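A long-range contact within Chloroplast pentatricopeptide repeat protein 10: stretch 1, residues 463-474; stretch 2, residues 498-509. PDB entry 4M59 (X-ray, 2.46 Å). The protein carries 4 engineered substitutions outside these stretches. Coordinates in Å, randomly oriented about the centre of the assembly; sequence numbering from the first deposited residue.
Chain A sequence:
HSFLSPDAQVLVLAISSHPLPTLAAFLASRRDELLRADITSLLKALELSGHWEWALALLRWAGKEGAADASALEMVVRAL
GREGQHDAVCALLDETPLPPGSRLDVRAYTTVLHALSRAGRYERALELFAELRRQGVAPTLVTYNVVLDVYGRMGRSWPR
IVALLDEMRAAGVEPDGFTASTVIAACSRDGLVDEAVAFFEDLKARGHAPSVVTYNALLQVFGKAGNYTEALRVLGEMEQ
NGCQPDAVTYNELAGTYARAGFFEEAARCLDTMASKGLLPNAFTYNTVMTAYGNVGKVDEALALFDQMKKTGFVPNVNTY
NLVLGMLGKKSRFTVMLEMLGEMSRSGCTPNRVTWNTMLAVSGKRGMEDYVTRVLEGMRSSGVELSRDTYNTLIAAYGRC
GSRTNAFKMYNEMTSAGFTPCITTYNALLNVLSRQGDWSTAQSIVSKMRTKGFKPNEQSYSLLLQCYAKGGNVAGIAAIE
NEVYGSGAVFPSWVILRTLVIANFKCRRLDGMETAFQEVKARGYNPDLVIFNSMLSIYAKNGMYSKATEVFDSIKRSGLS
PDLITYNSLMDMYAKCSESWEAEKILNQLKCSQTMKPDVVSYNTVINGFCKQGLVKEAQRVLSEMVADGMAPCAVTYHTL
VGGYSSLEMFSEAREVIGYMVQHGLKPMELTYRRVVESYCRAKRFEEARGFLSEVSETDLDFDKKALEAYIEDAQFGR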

# COMPACT_ATOMS: atom_id res chain seq x y z
N LEU A 463 13.94 -16.10 -10.40
CA LEU A 463 14.48 -17.04 -11.36
C LEU A 463 13.45 -17.28 -12.42
O LEU A 463 13.76 -17.46 -13.58
CB LEU A 463 14.80 -18.35 -10.67
CG LEU A 463 15.48 -19.41 -11.52
CD1 LEU A 463 16.88 -18.99 -11.84
CD2 LEU A 463 15.47 -20.74 -10.82
N LEU A 464 12.20 -17.28 -12.01
CA LEU A 464 11.15 -17.52 -12.95
C LEU A 464 11.09 -16.37 -13.91
O LEU A 464 11.13 -16.56 -15.10
CB LEU A 464 9.85 -17.62 -12.20
CG LEU A 464 8.70 -18.22 -12.98
CD1 LEU A 464 9.15 -19.49 -13.61
CD2 LEU A 464 7.61 -18.48 -12.01
N GLN A 465 11.01 -15.17 -13.36
CA GLN A 465 10.96 -13.98 -14.17
C GLN A 465 12.19 -13.92 -15.04
O GLN A 465 12.13 -13.50 -16.19
CB GLN A 465 10.87 -12.74 -13.28
CG GLN A 465 9.52 -12.54 -12.65
CD GLN A 465 9.45 -11.32 -11.76
OE1 GLN A 465 10.43 -10.94 -11.13
NE2 GLN A 465 8.28 -10.70 -11.70
N CYS A 466 13.31 -14.35 -14.48
CA CYS A 466 14.58 -14.34 -15.17
C CYS A 466 14.53 -15.16 -16.45
O CYS A 466 15.17 -14.82 -17.45
CB CYS A 466 15.69 -14.87 -14.26
SG CYS A 466 17.30 -14.08 -14.49
N TYR A 467 13.76 -16.25 -16.43
CA TYR A 467 13.68 -17.12 -17.59
C TYR A 467 12.72 -16.53 -18.60
O TYR A 467 12.80 -16.80 -19.78
CB TYR A 467 13.15 -18.50 -17.19
CG TYR A 467 14.15 -19.45 -16.56
CD1 TYR A 467 15.25 -19.89 -17.25
CD2 TYR A 467 13.95 -19.95 -15.29
CE1 TYR A 467 16.15 -20.77 -16.69
CE2 TYR A 467 14.84 -20.83 -14.72
CZ TYR A 467 15.94 -21.23 -15.43
OH TYR A 467 16.83 -22.11 -14.87
N ALA A 468 11.80 -15.73 -18.11
CA ALA A 468 10.76 -15.20 -18.96
C ALA A 468 11.28 -14.15 -19.92
O ALA A 468 10.97 -14.16 -21.10
CB ALA A 468 9.68 -14.63 -18.11
N LYS A 469 12.08 -13.23 -19.40
CA LYS A 469 12.60 -12.14 -20.20
C LYS A 469 13.57 -12.67 -21.23
O LYS A 469 13.89 -12.02 -22.21
CB LYS A 469 13.26 -11.11 -19.30
CG LYS A 469 13.54 -9.77 -19.95
CD LYS A 469 12.41 -9.37 -20.86
CE LYS A 469 12.55 -7.94 -21.30
NZ LYS A 469 13.95 -7.62 -21.63
N GLY A 470 14.05 -13.88 -20.99
CA GLY A 470 14.96 -14.53 -21.89
C GLY A 470 14.21 -15.26 -22.98
O GLY A 470 14.39 -14.99 -24.16
N GLY A 471 13.36 -16.20 -22.58
CA GLY A 471 12.63 -17.01 -23.54
C GLY A 471 12.83 -18.47 -23.23
O GLY A 471 12.37 -19.35 -23.96
N ASN A 472 13.52 -18.72 -22.14
CA ASN A 472 13.87 -20.05 -21.71
C ASN A 472 12.67 -20.74 -21.13
O ASN A 472 12.35 -20.56 -19.97
CB ASN A 472 14.96 -19.96 -20.66
CG ASN A 472 15.55 -21.29 -20.33
OD1 ASN A 472 14.85 -22.30 -20.26
ND2 ASN A 472 16.84 -21.31 -20.11
N VAL A 473 12.00 -21.54 -21.95
CA VAL A 473 10.78 -22.18 -21.54
C VAL A 473 11.05 -23.47 -20.81
O VAL A 473 10.22 -23.94 -20.06
CB VAL A 473 9.95 -22.50 -22.75
CG1 VAL A 473 9.30 -21.25 -23.26
CG2 VAL A 473 10.82 -23.09 -23.80
N ALA A 474 12.22 -24.04 -21.01
CA ALA A 474 12.54 -25.31 -20.40
C ALA A 474 12.85 -25.18 -18.92
O ALA A 474 12.82 -26.16 -18.19
CB ALA A 474 13.69 -25.97 -21.12
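Stretch 2 (498-509) TLVIANFKCRRL

Helices of neighbouring repeats in helical-repeat proteins commonly pack side by side, and the contact between residues 463-474 and 498-509 of this pentatricopeptide repeat protein is a worked example, with two alanines meeting where the backbones come close. Stretch 2 is already helical at Thr498, in a helix that begins earlier in the chain, and runs in nearly the same direction as the helix of stretch 1: their axes make an angle of 13° and approach to 9.0 Å. No hydrogen bond links the two stretches, so the fit rests on van der Waals packing, with 471 Å² buried in total.

Leu464, its chi1 t and chi2 p, points toward stretch 2 and meets its first turn. Its CD2 lies 3.5 Å from Thr498 O and 3.7 Å from Leu499 CD2, while Leu464 CG is 4.1 Å from Ala502 CB. Leu499 starts out facing away, yet the end of its side chain returns to the leucine. One residue on, Gln465 lays its aliphatic portion against the threonine methyl, with Gln465 CG 3.6 Å from Thr498 CG2.

At Ala468 the backbones come close: Ala468 CA and Ala502 CA are 5.0 Å apart, and the methyls Ala468 CB and Ala502 CB touch at 3.8 Å. Farther along, stretch 2 makes a type I turn from Phe504 to Arg507. Cys506, within that turn, brings its SG to 3.6 Å from Ala468 O.

Gly471 has positive phi, where a CB would jam against the preceding carbonyl oxygen; its CA lies 4.1 Å from Cys506 SG. Asn472 turns away from stretch 2 and caps the helix that follows. Val473 then closes the contact, its CG1 3.9 Å from Cys506 CB and 4.2 Å from Arg508 CG, so that packing continues to Cys506, in the turn, and to Arg508 just after it.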

# COMPACT_ATOMS: atom_id res chain seq x y z
N THR A 498 3.49 -15.39 -10.73
CA THR A 498 4.68 -15.25 -11.53
C THR A 498 4.69 -16.25 -12.68
O THR A 498 5.49 -16.14 -13.59
CB THR A 498 5.93 -15.41 -10.64
OG1 THR A 498 5.79 -14.60 -9.48
CG2 THR A 498 7.17 -15.00 -11.37
N LEU A 499 3.78 -17.21 -12.65
CA LEU A 499 3.74 -18.25 -13.66
C LEU A 499 2.78 -17.93 -14.79
O LEU A 499 3.06 -18.24 -15.93
CB LEU A 499 3.37 -19.59 -13.04
CG LEU A 499 4.55 -20.44 -12.62
CD1 LEU A 499 4.07 -21.70 -11.97
CD2 LEU A 499 5.38 -20.77 -13.82
N VAL A 500 1.65 -17.35 -14.46
CA VAL A 500 0.70 -16.94 -15.47
C VAL A 500 1.36 -15.92 -16.36
O VAL A 500 1.16 -15.91 -17.56
CB VAL A 500 -0.51 -16.31 -14.83
CG1 VAL A 500 -1.35 -15.65 -15.86
CG2 VAL A 500 -1.31 -17.35 -14.12
N ILE A 501 2.18 -15.09 -15.75
CA ILE A 501 2.88 -14.03 -16.45
C ILE A 501 4.04 -14.56 -17.28
O ILE A 501 4.18 -14.22 -18.44
CB ILE A 501 3.41 -13.00 -15.46
CG1 ILE A 501 2.25 -12.18 -14.91
CG2 ILE A 501 4.42 -12.09 -16.10
CD1 ILE A 501 2.64 -11.23 -13.83
N ALA A 502 4.85 -15.41 -16.68
CA ALA A 502 6.06 -15.88 -17.34
C ALA A 502 5.75 -16.81 -18.49
O ALA A 502 6.61 -17.10 -19.30
CB ALA A 502 6.96 -16.56 -16.35
N ASN A 503 4.52 -17.30 -18.53
CA ASN A 503 4.08 -18.19 -19.59
C ASN A 503 3.39 -17.40 -20.68
O ASN A 503 3.24 -17.86 -21.81
CB ASN A 503 3.16 -19.28 -19.05
CG ASN A 503 3.93 -20.47 -18.50
OD1 ASN A 503 4.59 -21.19 -19.24
ND2 ASN A 503 3.84 -20.68 -17.19
N PHE A 504 2.96 -16.19 -20.34
CA PHE A 504 2.35 -15.31 -21.31
C PHE A 504 3.46 -14.71 -22.11
O PHE A 504 3.43 -14.71 -23.33
CB PHE A 504 1.57 -14.22 -20.61
CG PHE A 504 0.86 -13.30 -21.55
CD1 PHE A 504 -0.06 -13.79 -22.44
CD2 PHE A 504 1.11 -11.96 -21.54
CE1 PHE A 504 -0.71 -12.96 -23.30
CE2 PHE A 504 0.45 -11.13 -22.40
CZ PHE A 504 -0.45 -11.63 -23.27
N LYS A 505 4.46 -14.21 -21.41
CA LYS A 505 5.57 -13.52 -22.05
C LYS A 505 6.27 -14.45 -23.01
O LYS A 505 6.89 -14.01 -23.96
CB LYS A 505 6.55 -13.01 -21.01
N CYS A 506 6.16 -15.75 -22.74
CA CYS A 506 6.76 -16.76 -23.59
C CYS A 506 5.68 -17.50 -24.36
O CYS A 506 5.95 -18.51 -24.99
CB CYS A 506 7.57 -17.74 -22.75
SG CYS A 506 8.93 -17.03 -21.86
N ARG A 507 4.45 -17.00 -24.29
CA ARG A 507 3.34 -17.56 -25.03
C ARG A 507 3.15 -19.05 -24.80
O ARG A 507 2.97 -19.80 -25.74
CB ARG A 507 3.50 -17.31 -26.52
CG ARG A 507 3.86 -15.89 -26.86
CD ARG A 507 2.65 -15.08 -27.23
NE ARG A 507 2.49 -13.92 -26.35
CZ ARG A 507 3.21 -12.81 -26.44
NH1 ARG A 507 4.15 -12.69 -27.36
NH2 ARG A 507 3.00 -11.82 -25.59
N ARG A 508 3.20 -19.47 -23.55
CA ARG A 508 2.93 -20.85 -23.22
C ARG A 508 1.53 -21.00 -22.71
O ARG A 508 1.32 -21.01 -21.51
CB ARG A 508 3.89 -21.35 -22.17
CG ARG A 508 5.14 -21.93 -22.72
CD ARG A 508 5.28 -23.35 -22.27
NE ARG A 508 5.70 -23.44 -20.88
CZ ARG A 508 5.40 -24.46 -20.10
NH1 ARG A 508 4.66 -25.44 -20.57
NH2 ARG A 508 5.82 -24.48 -18.85
N LEU A 509 0.58 -21.14 -23.61
CA LEU A 509 -0.82 -21.27 -23.25
C LEU A 509 -1.09 -22.41 -22.29
O LEU A 509 -1.82 -22.26 -21.32
CB LEU A 509 -1.66 -21.49 -24.51
CG LEU A 509 -2.99 -22.15 -24.22
CD1 LEU A 509 -4.08 -21.28 -24.73
CD2 LEU A 509 -3.01 -23.51 -24.86